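Local coordinates for protein phosphoacetylglucosamine mutase (Aspergillus lentulus, PDB 5O9X) that interconverts the 6-phosphate and 1-phosphate of N-acetylglucosamine, a step on the way to UDP-N-acetylglucosamine, through a 1,6-bisphosphate intermediate, at residues T337-G342 with A512-A517; S469-Y474 with E481-L486; D475-L480 with F503-G508. The protein carries 1 engineered substitution. One frame throughout, in Å; residues are numbered along the deposited sequence.

Contact 1 (T337-G342 with A512-A517); sequences TAYANG and AVRVYA. With G16 (1,6-di-O-phosphono-alpha-D-glucopyranose), chain B.
Two tyrosines, Tyr339 from the loop 337-342 and Tyr516 from the strand 512-517, lie antiparallel, side by side, and make the dense part of this contact. Tyr339 CE1 rests 4.0 Å from Tyr516 CB, and the far half of the Tyr516 ring runs back alongside the loop, where CE1 comes 3.8 Å from the carbonyl Tyr339 O. In Tyr516, chi1 of 171° sets CG anti to the backbone N, and the ring continues from there toward the loop. Long, flat and tipped with a hydroxyl, tyrosine suits both places: the ring packs between the domain III loop and the C-terminal strand while the OH reaches a polar partner beyond.

The packing gives way to water at both ends of the pair. At one, a water accepts a hydrogen bond from Tyr339 OH at 2.7 Å and donates to Arg514 O, while the same hydroxyl lies against Arg514 CB and CD and is also hydrogen-bonded to Arg505. At the other, Asn341 ND2 and Tyr516 OH stand 3.8 Å apart and share a second water, held only weakly by the tyrosine. Their firmer partners are Leu456 O and Glu518 respectively. Asn341 suits its N-cap position, its OD1 receiving Ser343 N at the start of helix 342-350.

Arg514 runs roughly perpendicular to the Tyr339 side chain and reaches the bisphosphate side-on: NE donates to G16 O1P at 2.8 Å and NH2 to G16 O2P at 2.9 Å, with Glu510 as a second partner of NH2. The polar links between these two segments are thus water-mediated, direct bonds going to residues beside them, and Tyr339 packs on the aliphatic part of a phosphate-binding arginine, so the domain III loop borders the phosphate site.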
loop_
_atom_site.group_PDB
_atom_site.type_symbol
_atom_site.label_atom_id
_atom_site.label_comp_id
_atom_site.label_asym_id
_atom_site.label_seq_id
_atom_site.Cartn_x
_atom_site.Cartn_y
_atom_site.Cartn_z
ATOM N N THR A 337 -8.350 -8.882 3.599
ATOM C CA THR A 337 -9.649 -8.205 3.409
ATOM C C THR A 337 -10.594 -9.139 2.637
ATOM O O THR A 337 -10.196 -10.232 2.202
ATOM C CB THR A 337 -9.532 -6.818 2.744
ATOM O OG1 THR A 337 -9.196 -6.948 1.323
ATOM C CG2 THR A 337 -8.338 -6.042 3.400
ATOM N N ALA A 338 -11.804 -8.651 2.376
ATOM C CA ALA A 338 -12.852 -9.448 1.739
ATOM C C ALA A 338 -12.492 -9.708 0.266
ATOM O O ALA A 338 -13.024 -10.656 -0.299
ATOM C CB ALA A 338 -14.204 -8.712 1.896
ATOM N N TYR A 339 -11.528 -8.963 -0.315
ATOM C CA TYR A 339 -11.128 -9.181 -1.704
ATOM C C TYR A 339 -10.226 -10.426 -1.795
ATOM O O TYR A 339 -9.897 -10.840 -2.936
ATOM C CB TYR A 339 -10.314 -7.965 -2.216
ATOM C CG TYR A 339 -11.250 -6.782 -2.455
ATOM C CD1 TYR A 339 -12.110 -6.796 -3.560
ATOM C CD2 TYR A 339 -11.377 -5.776 -1.510
ATOM C CE1 TYR A 339 -13.002 -5.775 -3.783
ATOM C CE2 TYR A 339 -12.268 -4.715 -1.734
ATOM C CZ TYR A 339 -13.105 -4.775 -2.851
ATOM O OH TYR A 339 -14.056 -3.791 -3.065
ATOM N N ALA A 340 -9.745 -10.967 -0.652
ATOM C CA ALA A 340 -8.915 -12.165 -0.722
ATOM C C ALA A 340 -9.680 -13.349 -1.310
ATOM O O ALA A 340 -10.859 -13.586 -0.964
ATOM C CB ALA A 340 -8.378 -12.565 0.659
ATOM N N ASN A 341 -9.044 -14.074 -2.195
ATOM C CA ASN A 341 -9.701 -15.264 -2.755
ATOM C C ASN A 341 -10.024 -16.269 -1.628
ATOM O O ASN A 341 -9.194 -16.512 -0.734
ATOM C CB ASN A 341 -8.744 -15.931 -3.740
ATOM C CG ASN A 341 -9.455 -16.900 -4.618
ATOM O OD1 ASN A 341 -9.687 -18.049 -4.208
ATOM N ND2 ASN A 341 -9.853 -16.447 -5.793
ATOM N N GLY A 342 -11.243 -16.830 -1.653
ATOM C CA GLY A 342 -11.656 -17.774 -0.572
ATOM C C GLY A 342 -10.695 -18.923 -0.456
ATOM O O GLY A 342 -10.579 -19.454 0.603
ATOM N N ALA A 512 -16.492 5.151 -7.983
ATOM C CA ALA A 512 -17.155 3.953 -8.462
ATOM C C ALA A 512 -17.576 3.118 -7.262
ATOM O O ALA A 512 -17.112 3.366 -6.127
ATOM C CB ALA A 512 -16.168 3.120 -9.267
ATOM N N VAL A 513 -18.440 2.118 -7.545
ATOM C CA VAL A 513 -18.691 1.029 -6.639
ATOM C C VAL A 513 -17.944 -0.196 -7.207
ATOM O O VAL A 513 -18.123 -0.545 -8.404
ATOM C CB VAL A 513 -20.215 0.750 -6.497
ATOM C CG1 VAL A 513 -20.512 -0.507 -5.656
ATOM C CG2 VAL A 513 -20.776 1.936 -5.693
ATOM N N ARG A 514 -17.295 -0.955 -6.292
ATOM C CA ARG A 514 -16.608 -2.181 -6.734
ATOM C C ARG A 514 -17.451 -3.398 -6.452
ATOM O O ARG A 514 -17.974 -3.521 -5.356
ATOM C CB ARG A 514 -15.276 -2.341 -5.968
ATOM C CG ARG A 514 -14.317 -1.169 -6.161
ATOM C CD ARG A 514 -12.874 -1.546 -5.753
ATOM N NE ARG A 514 -11.968 -0.350 -5.776
ATOM C CZ ARG A 514 -11.512 0.234 -6.902
ATOM N NH1 ARG A 514 -11.930 -0.213 -8.121
ATOM N NH2 ARG A 514 -10.658 1.300 -6.785
ATOM N N VAL A 515 -17.484 -4.323 -7.415
ATOM C CA VAL A 515 -18.132 -5.616 -7.199
ATOM C C VAL A 515 -17.045 -6.669 -7.309
ATOM O O VAL A 515 -16.313 -6.708 -8.314
ATOM C CB VAL A 515 -19.230 -5.862 -8.264
ATOM C CG1 VAL A 515 -19.753 -7.318 -8.222
ATOM C CG2 VAL A 515 -20.389 -4.831 -8.029
ATOM N N TYR A 516 -17.076 -7.581 -6.352
ATOM C CA TYR A 516 -16.197 -8.743 -6.420
ATOM C C TYR A 516 -17.093 -9.978 -6.403
ATOM O O TYR A 516 -18.097 -10.025 -5.667
ATOM C CB TYR A 516 -15.315 -8.700 -5.142
ATOM C CG TYR A 516 -14.491 -9.999 -5.000
ATOM C CD1 TYR A 516 -13.315 -10.147 -5.739
ATOM C CD2 TYR A 516 -14.974 -11.110 -4.227
ATOM C CE1 TYR A 516 -12.530 -11.362 -5.654
ATOM C CE2 TYR A 516 -14.200 -12.330 -4.150
ATOM C CZ TYR A 516 -12.998 -12.430 -4.880
ATOM O OH TYR A 516 -12.227 -13.627 -4.864
ATOM N N ALA A 517 -16.731 -11.013 -7.188
ATOM C CA ALA A 517 -17.425 -12.274 -7.082
ATOM C C ALA A 517 -16.382 -13.382 -7.251
ATOM O O ALA A 517 -15.485 -13.234 -8.048
ATOM C CB ALA A 517 -18.558 -12.402 -8.112
HETATM C C1 G16 B . -5.269 2.438 -1.981
HETATM C C2 G16 B . -5.109 1.902 -0.561
HETATM C C3 G16 B . -5.346 0.359 -0.542
HETATM C C4 G16 B . -6.682 -0.071 -1.124
HETATM C C5 G16 B . -6.777 0.486 -2.538
HETATM C C6 G16 B . -8.152 0.401 -3.160
HETATM O O1 G16 B . -4.268 1.846 -2.814
HETATM O O2 G16 B . -3.826 2.233 0.054
HETATM O O3 G16 B . -5.137 -0.060 0.747
HETATM O O4 G16 B . -6.879 -1.549 -1.229
HETATM O O5 G16 B . -6.592 1.922 -2.560
HETATM O O6 G16 B . -9.080 1.179 -2.277
HETATM P P G16 B . -10.622 1.365 -2.747
HETATM O O1P G16 B . -11.202 -0.025 -3.097
HETATM O O2P G16 B . -10.624 2.234 -4.027
HETATM O O3P G16 B . -11.370 2.139 -1.641
HETATM P "P'" G16 B . -3.150 2.728 -3.624
HETATM O O1X G16 B . -2.773 3.945 -2.737
HETATM O O2X G16 B . -3.860 3.310 -4.889
HETATM O O3X G16 B . -2.075 1.805 -4.086
HETATM O O HOH W 1 -16.334 -5.063 -3.918
HETATM O O HOH W 2 -9.363 -13.869 -6.520
#

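Contact 2 (S469-Y474 with E481-L486); sequences SIFKAY and ESPPGL
Lys472 and Ser482 form an antiparallel hydrogen-bonded pair in the hairpin of strands 472-474 and 479-482, distorted by a classic beta bulge in which Glu481 and Ser482 both face Lys472. The bulge shows in the bonding: Lys472 O takes a close bond from Glu481 N (2.7 Å), nearly along the C=O axis, and a weak one from Ser482 N, while Lys472 N donates to Ser482 O at 3.0 Å.

Ser482 closes the strand end. Its OG, anti to the backbone N (chi1 175°), donates to Ile470 O at 2.8 Å; a short hydroxyl is well suited to reach this carbonyl, beside which Pro483 offers no N-H. The cis peptide before Pro483 turns the chain, and Pro483 CG touches two apolar side chains. It sits over one face of the Phe471 ring in a CH-pi contact, 4.2 Å from the centroid and offset toward the rim, while Ile470 CD1 meets the same CG at 3.9 Å. Leu486 CD2 approaches the Phe471 ring at its edge, 3.6 Å from CE1. Helix 522-539 continues this apolar cluster, with Val536 on Phe471 and Ala535 on Leu486.

The other side of the hairpin is polar and exposed. Lys472 bends at its outer torsions and lays CE 3.4 Å from Glu481 OE2, its NZ making a long salt bridge with that oxygen. Tyr474 turns the edge of its ring to the Glu481 backbone, with Glu481 N near the ring plane.

The chemistry thus divides by place: the long Lys472-Glu481 bridge, at an exposed position, is probably weak, whereas proline and phenylalanine pack on the side facing helix 522-539, and the backbone and serine bonds fix the strand pairing.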
loop_
_atom_site.group_PDB
_atom_site.type_symbol
_atom_site.label_atom_id
_atom_site.label_comp_id
_atom_site.label_asym_id
_atom_site.label_seq_id
_atom_site.Cartn_x
_atom_site.Cartn_y
_atom_site.Cartn_z
ATOM N N SER A 469 -22.306 7.527 -2.176
ATOM C CA SER A 469 -22.516 7.722 -0.733
ATOM C C SER A 469 -23.752 6.978 -0.234
ATOM O O SER A 469 -23.870 6.762 0.964
ATOM C CB SER A 469 -22.609 9.189 -0.329
ATOM O OG SER A 469 -23.886 9.716 -0.657
ATOM N N ILE A 470 -24.625 6.537 -1.128
ATOM C CA ILE A 470 -25.751 5.697 -0.652
ATOM C C ILE A 470 -25.350 4.205 -0.411
ATOM O O ILE A 470 -26.152 3.421 0.124
ATOM C CB ILE A 470 -26.982 5.781 -1.564
ATOM C CG1 ILE A 470 -26.747 4.948 -2.843
ATOM C CG2 ILE A 470 -27.308 7.256 -1.885
ATOM C CD1 ILE A 470 -27.958 4.760 -3.726
ATOM N N PHE A 471 -24.144 3.812 -0.836
ATOM C CA PHE A 471 -23.660 2.404 -0.615
ATOM C C PHE A 471 -22.845 2.384 0.673
ATOM O O PHE A 471 -21.721 2.915 0.717
ATOM C CB PHE A 471 -22.803 1.949 -1.793
ATOM C CG PHE A 471 -23.600 1.798 -3.048
ATOM C CD1 PHE A 471 -24.188 0.553 -3.365
ATOM C CD2 PHE A 471 -23.923 2.937 -3.840
ATOM C CE1 PHE A 471 -24.932 0.396 -4.548
ATOM C CE2 PHE A 471 -24.682 2.781 -4.987
ATOM C CZ PHE A 471 -25.202 1.547 -5.340
ATOM N N LYS A 472 -23.431 1.849 1.742
ATOM C CA LYS A 472 -22.789 1.922 3.096
ATOM C C LYS A 472 -22.624 0.476 3.572
ATOM O O LYS A 472 -23.597 -0.315 3.580
ATOM C CB LYS A 472 -23.594 2.762 4.104
ATOM C CG LYS A 472 -23.872 4.208 3.612
ATOM C CD LYS A 472 -24.589 5.142 4.620
ATOM C CE LYS A 472 -25.897 4.570 5.135
ATOM N NZ LYS A 472 -27.215 5.193 4.790
ATOM N N ALA A 473 -21.397 0.120 3.857
ATOM C CA ALA A 473 -21.103 -1.267 4.145
ATOM C C ALA A 473 -20.663 -1.530 5.593
ATOM O O ALA A 473 -20.141 -0.646 6.250
ATOM C CB ALA A 473 -20.037 -1.781 3.146
ATOM N N TYR A 474 -20.771 -2.770 6.036
ATOM C CA TYR A 474 -20.325 -3.137 7.405
ATOM C C TYR A 474 -19.826 -4.603 7.408
ATOM O O TYR A 474 -19.874 -5.271 6.348
ATOM C CB TYR A 474 -21.461 -2.856 8.454
ATOM C CG TYR A 474 -22.633 -3.798 8.188
ATOM C CD1 TYR A 474 -22.703 -5.035 8.874
ATOM C CD2 TYR A 474 -23.632 -3.486 7.231
ATOM C CE1 TYR A 474 -23.739 -5.958 8.646
ATOM C CE2 TYR A 474 -24.652 -4.416 6.957
ATOM C CZ TYR A 474 -24.682 -5.626 7.656
ATOM O OH TYR A 474 -25.715 -6.497 7.400
ATOM N N GLU A 481 -25.464 -2.090 4.330
ATOM C CA GLU A 481 -26.576 -1.613 5.156
ATOM C C GLU A 481 -27.556 -0.856 4.220
ATOM O O GLU A 481 -28.783 -0.878 4.396
ATOM C CB GLU A 481 -26.004 -0.648 6.242
ATOM C CG GLU A 481 -26.913 0.528 6.637
ATOM C CD GLU A 481 -26.148 1.706 7.198
ATOM O OE1 GLU A 481 -24.872 1.721 7.176
ATOM O OE2 GLU A 481 -26.827 2.630 7.708
ATOM N N SER A 482 -27.008 -0.217 3.215
ATOM C CA SER A 482 -27.762 0.671 2.319
ATOM C C SER A 482 -27.117 0.555 0.923
ATOM O O SER A 482 -25.911 0.360 0.859
ATOM C CB SER A 482 -27.604 2.093 2.855
ATOM O OG SER A 482 -28.236 3.018 1.940
ATOM N N PRO A 483 -27.855 0.655 -0.189
ATOM C CA PRO A 483 -29.294 0.971 -0.263
ATOM C C PRO A 483 -30.196 -0.184 0.261
ATOM O O PRO A 483 -29.800 -1.337 0.220
ATOM C CB PRO A 483 -29.549 1.132 -1.807
ATOM C CG PRO A 483 -28.206 1.139 -2.436
ATOM C CD PRO A 483 -27.290 0.400 -1.531
ATOM N N PRO A 484 -31.395 0.154 0.799
ATOM C CA PRO A 484 -32.284 -0.855 1.433
ATOM C C PRO A 484 -32.580 -1.928 0.409
ATOM O O PRO A 484 -32.826 -1.589 -0.768
ATOM C CB PRO A 484 -33.581 -0.053 1.742
ATOM C CG PRO A 484 -33.062 1.376 1.904
ATOM C CD PRO A 484 -31.925 1.534 0.917
ATOM N N GLY A 485 -32.509 -3.203 0.816
ATOM C CA GLY A 485 -32.974 -4.296 -0.058
ATOM C C GLY A 485 -31.861 -4.868 -0.949
ATOM O O GLY A 485 -32.019 -5.911 -1.460
ATOM N N LEU A 486 -30.740 -4.159 -1.156
ATOM C CA LEU A 486 -29.722 -4.616 -2.124
ATOM C C LEU A 486 -28.933 -5.795 -1.560
ATOM O O LEU A 486 -28.661 -6.735 -2.300
ATOM C CB LEU A 486 -28.726 -3.475 -2.513
ATOM C CG LEU A 486 -27.606 -3.886 -3.525
ATOM C CD1 LEU A 486 -28.213 -4.486 -4.785
ATOM C CD2 LEU A 486 -26.765 -2.678 -3.867
#

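Contact 3 (D475-L480 with F503-G508); sequences DAERKL and FARASG. With G16 (1,6-di-O-phosphono-alpha-D-glucopyranose), chain B.
Glu477, in the turn at 475-480, and Arg505 meet in a salt bridge, NE donating to Glu477 OE2 at 3.2 Å. The bond is fairly straight at the hydrogen (163°) and leaves within the guanidinium plane, yet it meets the oxygen from above the carboxylate, the two planes being 64° apart. Arg505 suits its place because it has N-H groups to spare: with NE held, NH1 donates to G16 O1P at 2.8 Å and NH2 to G16 O3P at 2.9 Å. Glu477, whose OE1 accepts from Thr361 N, is placed to orient Arg505 from the second shell, and its charge may balance part of the arginine's. Ser507 OG, 2.6 Å from G16 O2P, and Gly508 N also bind this phosphate; with Arg505 they belong to the C-terminal-domain phosphate-binding site of the phosphohexomutase family.

A second ionic group spans the type I' turn, probably stiffening it. Arg478 grips Asp475 side-on, NE to the backbone O and NH2 to OD1 at 3.0 Å, and Lys479 NZ adds a weak bond to OD2. Asp475 O also accepts from Arg478 N, from the opposite face of its plane.

Two waters bridge the segments: one between the backbone oxygens Glu477 O and Ala504 O, the other from the carboxylate OE2 to, weakly, Ala506 O.

Alanine's short side chain lets Leu480 come close to the strand, its CD1 4.1 Å from Ala504 CB and its CD2 3.5 Å from Ala504 O. Separately, the ring carbon Phe503 CD2 touches the carbonyl Glu477 O.

The contact lays the hairpin tip against strand 501-506, an edge strand of its sheet. Helix 486-495 packs on Leu480 and Ala504 through Ile490, strand 513-518 pairs with strand 501-506, and Tyr339 of domain III meets the Phe503 ring.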
loop_
_atom_site.group_PDB
_atom_site.type_symbol
_atom_site.label_atom_id
_atom_site.label_comp_id
_atom_site.label_asym_id
_atom_site.label_seq_id
_atom_site.Cartn_x
_atom_site.Cartn_y
_atom_site.Cartn_z
ATOM N N ASP A 475 -19.265 -5.069 8.557
ATOM C CA ASP A 475 -18.747 -6.435 8.724
ATOM C C ASP A 475 -17.535 -6.625 7.807
ATOM O O ASP A 475 -17.549 -7.462 6.874
ATOM C CB ASP A 475 -19.886 -7.475 8.507
ATOM C CG ASP A 475 -19.426 -8.916 8.761
ATOM O OD1 ASP A 475 -18.347 -9.134 9.336
ATOM O OD2 ASP A 475 -20.049 -9.821 8.200
ATOM N N ALA A 476 -16.500 -5.816 8.061
ATOM C CA ALA A 476 -15.306 -5.780 7.183
ATOM C C ALA A 476 -15.775 -5.521 5.735
ATOM O O ALA A 476 -15.257 -6.069 4.736
ATOM C CB ALA A 476 -14.419 -7.071 7.366
ATOM N N GLU A 477 -16.758 -4.608 5.648
ATOM C CA GLU A 477 -17.362 -4.155 4.412
ATOM C C GLU A 477 -18.013 -5.286 3.542
ATOM O O GLU A 477 -18.173 -5.121 2.339
ATOM C CB GLU A 477 -16.366 -3.273 3.621
ATOM C CG GLU A 477 -15.922 -2.021 4.425
ATOM C CD GLU A 477 -14.815 -1.306 3.687
ATOM O OE1 GLU A 477 -13.776 -1.966 3.419
ATOM O OE2 GLU A 477 -15.054 -0.210 3.173
ATOM N N ARG A 478 -18.341 -6.435 4.138
ATOM C CA ARG A 478 -18.855 -7.596 3.387
ATOM C C ARG A 478 -20.394 -7.541 3.167
ATOM O O ARG A 478 -20.934 -8.351 2.416
ATOM C CB ARG A 478 -18.423 -8.967 4.003
ATOM C CG ARG A 478 -16.897 -9.104 3.958
ATOM C CD ARG A 478 -16.373 -10.318 4.744
ATOM N NE ARG A 478 -16.468 -10.068 6.202
ATOM C CZ ARG A 478 -15.937 -10.940 7.073
ATOM N NH1 ARG A 478 -15.287 -12.013 6.610
ATOM N NH2 ARG A 478 -16.032 -10.729 8.371
ATOM N N LYS A 479 -21.075 -6.599 3.827
ATOM C CA LYS A 479 -22.553 -6.468 3.666
ATOM C C LYS A 479 -22.886 -5.002 3.488
ATOM O O LYS A 479 -22.252 -4.180 4.131
ATOM C CB LYS A 479 -23.259 -7.071 4.908
ATOM C CG LYS A 479 -23.056 -8.612 5.007
ATOM C CD LYS A 479 -23.506 -9.024 6.424
ATOM C CE LYS A 479 -23.664 -10.531 6.631
ATOM N NZ LYS A 479 -22.396 -11.239 6.268
ATOM N N LEU A 480 -23.920 -4.714 2.681
ATOM C CA LEU A 480 -24.469 -3.352 2.515
ATOM C C LEU A 480 -25.631 -3.102 3.477
ATOM O O LEU A 480 -26.614 -3.895 3.538
ATOM C CB LEU A 480 -24.933 -3.139 1.065
ATOM C CG LEU A 480 -23.729 -2.969 0.149
ATOM C CD1 LEU A 480 -24.229 -3.104 -1.289
ATOM C CD2 LEU A 480 -23.000 -1.637 0.367
ATOM N N PHE A 503 -19.522 -9.377 -3.004
ATOM C CA PHE A 503 -19.873 -8.209 -2.198
ATOM C C PHE A 503 -19.621 -6.933 -3.028
ATOM O O PHE A 503 -18.803 -6.944 -3.912
ATOM C CB PHE A 503 -19.146 -8.113 -0.872
ATOM C CG PHE A 503 -17.662 -7.867 -1.017
ATOM C CD1 PHE A 503 -16.770 -8.946 -1.428
ATOM C CD2 PHE A 503 -17.115 -6.632 -0.665
ATOM C CE1 PHE A 503 -15.377 -8.705 -1.564
ATOM C CE2 PHE A 503 -15.707 -6.411 -0.809
ATOM C CZ PHE A 503 -14.868 -7.427 -1.304
ATOM N N ALA A 504 -20.351 -5.868 -2.703
ATOM C CA ALA A 504 -20.215 -4.564 -3.370
ATOM C C ALA A 504 -19.912 -3.475 -2.325
ATOM O O ALA A 504 -20.514 -3.456 -1.230
ATOM C CB ALA A 504 -21.544 -4.212 -4.114
ATOM N N ARG A 505 -19.055 -2.484 -2.665
ATOM C CA ARG A 505 -18.792 -1.411 -1.696
ATOM C C ARG A 505 -18.260 -0.244 -2.524
ATOM O O ARG A 505 -17.659 -0.439 -3.617
ATOM C CB ARG A 505 -17.740 -1.741 -0.636
ATOM C CG ARG A 505 -16.442 -2.361 -1.221
ATOM C CD ARG A 505 -15.333 -2.543 -0.147
ATOM N NE ARG A 505 -14.675 -1.267 0.192
ATOM C CZ ARG A 505 -13.737 -0.652 -0.566
ATOM N NH1 ARG A 505 -13.359 -1.119 -1.771
ATOM N NH2 ARG A 505 -13.190 0.469 -0.128
ATOM N N ALA A 506 -18.499 0.944 -1.996
ATOM C CA ALA A 506 -18.008 2.212 -2.612
ATOM C C ALA A 506 -16.482 2.210 -2.494
ATOM O O ALA A 506 -15.884 1.825 -1.444
ATOM C CB ALA A 506 -18.567 3.425 -1.826
ATOM N N SER A 507 -15.835 2.587 -3.605
ATOM C CA SER A 507 -14.414 2.885 -3.569
ATOM C C SER A 507 -14.203 4.194 -2.805
ATOM O O SER A 507 -15.035 5.129 -2.937
ATOM C CB SER A 507 -13.904 3.039 -5.047
ATOM O OG SER A 507 -12.569 3.563 -5.040
ATOM N N GLY A 508 -13.078 4.273 -2.077
ATOM C CA GLY A 508 -12.568 5.513 -1.440
ATOM C C GLY A 508 -11.381 6.075 -2.147
ATOM O O GLY A 508 -10.664 6.956 -1.563
HETATM C C1 G16 B . -5.269 2.438 -1.981
HETATM C C2 G16 B . -5.109 1.902 -0.561
HETATM C C3 G16 B . -5.346 0.359 -0.542
HETATM C C4 G16 B . -6.682 -0.071 -1.124
HETATM C C5 G16 B . -6.777 0.486 -2.538
HETATM C C6 G16 B . -8.152 0.401 -3.160
HETATM O O1 G16 B . -4.268 1.846 -2.814
HETATM O O2 G16 B . -3.826 2.233 0.054
HETATM O O3 G16 B . -5.137 -0.060 0.747
HETATM O O4 G16 B . -6.879 -1.549 -1.229
HETATM O O5 G16 B . -6.592 1.922 -2.560
HETATM O O6 G16 B . -9.080 1.179 -2.277
HETATM P P G16 B . -10.622 1.365 -2.747
HETATM O O1P G16 B . -11.202 -0.025 -3.097
HETATM O O2P G16 B . -10.624 2.234 -4.027
HETATM O O3P G16 B . -11.370 2.139 -1.641
HETATM P "P'" G16 B . -3.150 2.728 -3.624
HETATM O O1X G16 B . -2.773 3.945 -2.737
HETATM O O2X G16 B . -3.860 3.310 -4.889
HETATM O O3X G16 B . -2.075 1.805 -4.086
HETATM O O HOH W 3 -20.570 -4.914 1.179
HETATM O O HOH W 4 -17.043 1.363 1.817
#

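How the contacts relate
Followed from the N terminus, the chain first leaves strand 332-337 through the loop 337-342, which waits some 170 residues for strand 513-518 to complete contact 1. Contacts 2 and 3 both fall within that long excursion. Contact 2 closes the short hairpin 472-482, and contact 3 starts from its turn, closing on strand 501-506 after helix 486-495; their segments alternate along the chain, so the two loops cross. Contacts 1 and 3 share a sheet, with Arg514 N 2.7 Å from Arg505 O, and both touch G16. Contact 2 reaches contact 1 where Val513 CG2 packs on Phe471 CD2. Together they tie the C-terminal domain internally and to domain III.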